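Local coordinates for glycerol Dehydrogenase (Unidentified, PDB 5XN8), which probably catalyses the NAD-dependent oxidation of glycerol to dihydroxyacetone, allowing microorganisms to use glycerol as a carbon source under anaerobic conditions, at residues A281-Q286 with M290-T295; M339-A342 with E346-H349. One frame throughout, in Å; residues are numbered along the deposited sequence.

Both contacts are short-range closures, each joining segments only three residues apart in sequence, and their centres lie about 14 Å from each other on the same flank of the chain, away from the zinc site. Contact 1 is the buried one: two consecutive helices meet through the aliphatic side chains of L283 and I293, with no hydrogen bond between them. Contact 2 is at the surface, where a loop faces the first turn of helix 345-363 and a glutamine amide does the touching. The two are in direct contact: the F341 ring packs on the backbone of L285 and Q286, and M339 lies against the Q286 amide.

Contact 1 (A281-Q286 with M290-T295); sequences AQLVLQ and MEEIET
L283 reaches I293 with CB and the methyl CD1, and this aliphatic pair carries most of the contact. The leucine is extended: CD1 stands anti to CA (chi2 -179°), which pushes that methyl out to 4.0 Å from I293 CA, right against the backbone of the second helix. Further back, L283 CB lies 4.2 Å from I293 CG1. The isoleucine leaves its helix obliquely to L283; its CG1 stands anti to the carbonyl carbon (chi1 -70°), which turns this inner carbon of the longer branch toward the base of the leucine. So the two side chains pass alongside each other, each laid against the root of its partner. L283 CD2 is beside the E292 carboxylate, 4.4 Å from OE1, a loose touch by a group that is partly exposed. No hydrogen bond spans the two segments. The polar ordering is within segment 281-286, where Q282 NE2 donates to Q286 OE1 at 3.1 Å, the donor standing 33° out of the plane of the Q286 carbonyl. Q282 OE1 in turn accepts from the backbone N of A253, so both ends of that amide are held. The contact closes the turn between helices 271-285 and 290-303. F177 of helix 162-185 touches both L283 and E292, V284 packs on helix 345-363, and K216 of the second subunit lies against I293.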
loop_
_atom_site.group_PDB
_atom_site.type_symbol
_atom_site.label_atom_id
_atom_site.label_comp_id
_atom_site.label_asym_id
_atom_site.label_seq_id
_atom_site.Cartn_x
_atom_site.Cartn_y
_atom_site.Cartn_z
ATOM N N ALA A 281 -1.635 32.086 -4.502
ATOM C CA ALA A 281 -0.872 32.648 -5.613
ATOM C C ALA A 281 0.527 32.032 -5.704
ATOM O O ALA A 281 1.012 31.782 -6.800
ATOM C CB ALA A 281 -0.783 34.160 -5.476
ATOM N N GLN A 282 1.172 31.798 -4.561
ATOM C CA GLN A 282 2.489 31.144 -4.540
ATOM C C GLN A 282 2.445 29.707 -5.069
ATOM O O GLN A 282 3.383 29.282 -5.736
ATOM C CB GLN A 282 3.117 31.176 -3.140
ATOM C CG GLN A 282 4.516 30.550 -3.092
ATOM C CD GLN A 282 5.137 30.555 -1.721
ATOM O OE1 GLN A 282 5.108 31.552 -1.009
ATOM N NE2 GLN A 282 5.727 29.441 -1.348
ATOM N N LEU A 283 1.368 28.971 -4.789
ATOM C CA LEU A 283 1.223 27.595 -5.286
ATOM C C LEU A 283 1.165 27.513 -6.810
ATOM O O LEU A 283 1.769 26.632 -7.420
ATOM C CB LEU A 283 -0.031 26.933 -4.707
ATOM C CG LEU A 283 -0.119 26.695 -3.204
ATOM C CD1 LEU A 283 -1.441 26.017 -2.886
ATOM C CD2 LEU A 283 1.054 25.889 -2.685
ATOM N N VAL A 284 0.423 28.429 -7.416
ATOM C CA VAL A 284 0.344 28.566 -8.873
ATOM C C VAL A 284 1.682 29.037 -9.441
ATOM O O VAL A 284 2.060 28.648 -10.547
ATOM C CB VAL A 284 -0.780 29.544 -9.272
ATOM C CG1 VAL A 284 -0.745 29.853 -10.769
ATOM C CG2 VAL A 284 -2.141 28.965 -8.881
ATOM N N LEU A 285 2.379 29.870 -8.674
ATOM C CA LEU A 285 3.688 30.415 -9.043
ATOM C C LEU A 285 4.786 29.349 -9.098
ATOM O O LEU A 285 5.549 29.297 -10.065
ATOM C CB LEU A 285 4.083 31.510 -8.045
ATOM C CG LEU A 285 5.211 32.474 -8.397
ATOM C CD1 LEU A 285 4.863 33.255 -9.650
ATOM C CD2 LEU A 285 5.457 33.395 -7.226
ATOM N N GLN A 286 4.861 28.518 -8.058
ATOM C CA GLN A 286 5.819 27.389 -8.013
ATOM C C GLN A 286 5.286 26.100 -8.661
ATOM O O GLN A 286 5.964 25.077 -8.659
ATOM C CB GLN A 286 6.294 27.131 -6.572
ATOM C CG GLN A 286 5.290 26.468 -5.630
ATOM C CD GLN A 286 5.637 26.666 -4.157
ATOM O OE1 GLN A 286 6.273 27.655 -3.778
ATOM N NE2 GLN A 286 5.201 25.740 -3.315
ATOM N N MET A 290 -2.023 19.659 -8.467
ATOM C CA MET A 290 -3.430 20.041 -8.324
ATOM C C MET A 290 -4.005 19.611 -6.973
ATOM O O MET A 290 -4.671 20.413 -6.318
ATOM C CB MET A 290 -4.278 19.500 -9.482
ATOM C CG MET A 290 -5.687 20.086 -9.571
ATOM S SD MET A 290 -5.751 21.896 -9.668
ATOM C CE MET A 290 -7.506 22.216 -9.518
ATOM N N GLU A 291 -3.722 18.386 -6.542
ATOM C CA GLU A 291 -4.295 17.916 -5.251
ATOM C C GLU A 291 -3.748 18.705 -4.062
ATOM O O GLU A 291 -4.431 18.779 -3.047
ATOM C CB GLU A 291 -4.373 16.375 -5.051
ATOM C CG GLU A 291 -3.534 15.425 -5.910
ATOM C CD GLU A 291 -2.062 15.502 -5.556
ATOM O OE1 GLU A 291 -1.545 16.645 -5.572
ATOM O OE2 GLU A 291 -1.437 14.439 -5.266
ATOM N N GLU A 292 -2.570 19.313 -4.187
ATOM C CA GLU A 292 -2.042 20.224 -3.180
ATOM C C GLU A 292 -2.803 21.559 -3.216
ATOM O O GLU A 292 -3.170 22.103 -2.170
ATOM C CB GLU A 292 -0.542 20.459 -3.361
ATOM C CG GLU A 292 0.064 21.329 -2.264
ATOM C CD GLU A 292 1.565 21.182 -2.145
ATOM O OE1 GLU A 292 2.307 21.700 -2.997
ATOM O OE2 GLU A 292 2.047 20.556 -1.187
ATOM N N ILE A 293 -3.030 22.084 -4.418
ATOM C CA ILE A 293 -3.874 23.273 -4.587
ATOM C C ILE A 293 -5.268 23.021 -3.991
ATOM O O ILE A 293 -5.811 23.884 -3.305
ATOM C CB ILE A 293 -3.965 23.706 -6.085
ATOM C CG1 ILE A 293 -2.625 24.270 -6.564
ATOM C CG2 ILE A 293 -5.055 24.742 -6.314
ATOM C CD1 ILE A 293 -2.462 24.273 -8.070
ATOM N N GLU A 294 -5.823 21.836 -4.236
ATOM C CA GLU A 294 -7.164 21.477 -3.750
ATOM C C GLU A 294 -7.287 21.309 -2.224
ATOM O O GLU A 294 -8.339 21.650 -1.655
ATOM C CB GLU A 294 -7.683 20.226 -4.466
ATOM C CG GLU A 294 -8.079 20.475 -5.906
ATOM C CD GLU A 294 -8.681 19.244 -6.581
ATOM O OE1 GLU A 294 -8.906 18.210 -5.903
ATOM O OE2 GLU A 294 -8.903 19.276 -7.813
ATOM N N THR A 295 -6.246 20.795 -1.571
ATOM C CA THR A 295 -6.231 20.719 -0.108
ATOM C C THR A 295 -6.209 22.109 0.547
ATOM O O THR A 295 -6.854 22.314 1.578
ATOM C CB THR A 295 -5.086 19.843 0.473
ATOM O OG1 THR A 295 -4.726 20.391 1.746
ATOM C CG2 THR A 295 -3.842 19.828 -0.312
#

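Contact 2 (M339-A342 with E346-H349); sequences MPFA and EQVH
Q347 stretches from the start of its helix to the loop, and its terminal amide meets both the backbone of A342 and the ring of F341. The chain runs straight beyond CG (chi2 -178°), which carries the amide the full length of the side chain away from the helix. There A342 O sits across the end of the group, 2.9 Å from Q347 NE2. The hydrogen bond from NE2 is weak, bent to 118° at the hydrogen, and A342 O is equally near Q347 OE1, an approach of two acceptors; the grip is therefore doubtful. F341 receives the same nitrogen at the rim of its ring, with CE2 3.4 Å from Q347 NE2. Ring and amide planes differ by only 16°, so the amide continues the ring's plane at its edge and does not stack on it. One ring face has M339 CB 4.2 Å above it, toward the rim. R186 of the third subunit also packs on F341, and L285 touches Q347. The arrangement is a loop folding back on the helix it leads into, here at the beginning of helix 345-363, part of the helical C-terminal domain of the iron-containing alcohol dehydrogenase fold.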
loop_
_atom_site.group_PDB
_atom_site.type_symbol
_atom_site.label_atom_id
_atom_site.label_comp_id
_atom_site.label_asym_id
_atom_site.label_seq_id
_atom_site.Cartn_x
_atom_site.Cartn_y
_atom_site.Cartn_z
ATOM N N MET A 339 12.397 32.948 -3.723
ATOM C CA MET A 339 11.911 31.761 -4.453
ATOM C C MET A 339 13.059 31.082 -5.195
ATOM O O MET A 339 13.991 31.756 -5.641
ATOM C CB MET A 339 10.790 32.106 -5.456
ATOM C CG MET A 339 9.499 32.615 -4.848
ATOM S SD MET A 339 8.625 31.520 -3.717
ATOM C CE MET A 339 7.932 30.289 -4.829
ATOM N N PRO A 340 12.984 29.748 -5.368
ATOM C CA PRO A 340 14.080 29.032 -6.035
ATOM C C PRO A 340 14.081 29.120 -7.569
ATOM O O PRO A 340 14.681 28.272 -8.226
ATOM C CB PRO A 340 13.870 27.586 -5.558
ATOM C CG PRO A 340 12.401 27.473 -5.361
ATOM C CD PRO A 340 11.946 28.819 -4.878
ATOM N N PHE A 341 13.417 30.129 -8.140
ATOM C CA PHE A 341 13.421 30.349 -9.588
ATOM C C PHE A 341 13.226 31.844 -9.859
ATOM O O PHE A 341 12.927 32.615 -8.940
ATOM C CB PHE A 341 12.325 29.517 -10.266
ATOM C CG PHE A 341 10.992 29.596 -9.573
ATOM C CD1 PHE A 341 10.666 28.695 -8.564
ATOM C CD2 PHE A 341 10.073 30.578 -9.916
ATOM C CE1 PHE A 341 9.448 28.780 -7.907
ATOM C CE2 PHE A 341 8.859 30.667 -9.271
ATOM C CZ PHE A 341 8.538 29.769 -8.269
ATOM N N ALA A 342 13.407 32.245 -11.116
ATOM C CA ALA A 342 13.257 33.644 -11.504
ATOM C C ALA A 342 11.796 34.092 -11.397
ATOM O O ALA A 342 10.902 33.427 -11.936
ATOM C CB ALA A 342 13.761 33.860 -12.923
ATOM N N GLU A 346 5.418 40.105 -14.452
ATOM C CA GLU A 346 4.498 39.397 -15.359
ATOM C C GLU A 346 4.047 38.043 -14.795
ATOM O O GLU A 346 2.880 37.681 -14.914
ATOM C CB GLU A 346 5.128 39.186 -16.749
ATOM C CG GLU A 346 5.340 40.455 -17.571
ATOM C CD GLU A 346 6.665 41.179 -17.323
ATOM O OE1 GLU A 346 7.358 40.897 -16.305
ATOM O OE2 GLU A 346 6.994 42.065 -18.140
ATOM N N GLN A 347 4.959 37.313 -14.167
ATOM C CA GLN A 347 4.658 35.962 -13.688
ATOM C C GLN A 347 3.928 35.968 -12.330
ATOM O O GLN A 347 3.239 34.994 -12.016
ATOM C CB GLN A 347 5.898 35.056 -13.719
ATOM C CG GLN A 347 6.560 34.717 -12.396
ATOM C CD GLN A 347 7.810 33.855 -12.568
ATOM O OE1 GLN A 347 8.533 33.969 -13.581
ATOM N NE2 GLN A 347 8.099 32.990 -11.571
ATOM N N VAL A 348 4.072 37.037 -11.542
ATOM C CA VAL A 348 3.213 37.244 -10.353
ATOM C C VAL A 348 1.778 37.669 -10.758
ATOM O O VAL A 348 0.809 37.210 -10.161
ATOM C CB VAL A 348 3.843 38.250 -9.343
ATOM C CG1 VAL A 348 2.855 38.743 -8.286
ATOM C CG2 VAL A 348 5.038 37.618 -8.656
ATOM N N HIS A 349 1.659 38.555 -11.745
ATOM C CA HIS A 349 0.357 38.939 -12.318
ATOM C C HIS A 349 -0.370 37.671 -12.799
ATOM O O HIS A 349 -1.514 37.423 -12.421
ATOM C CB HIS A 349 0.580 39.965 -13.450
ATOM C CG HIS A 349 -0.636 40.291 -14.271
ATOM N ND1 HIS A 349 -0.996 39.566 -15.385
ATOM C CD2 HIS A 349 -1.518 41.319 -14.188
ATOM C CE1 HIS A 349 -2.073 40.107 -15.931
ATOM N NE2 HIS A 349 -2.419 41.166 -15.217
#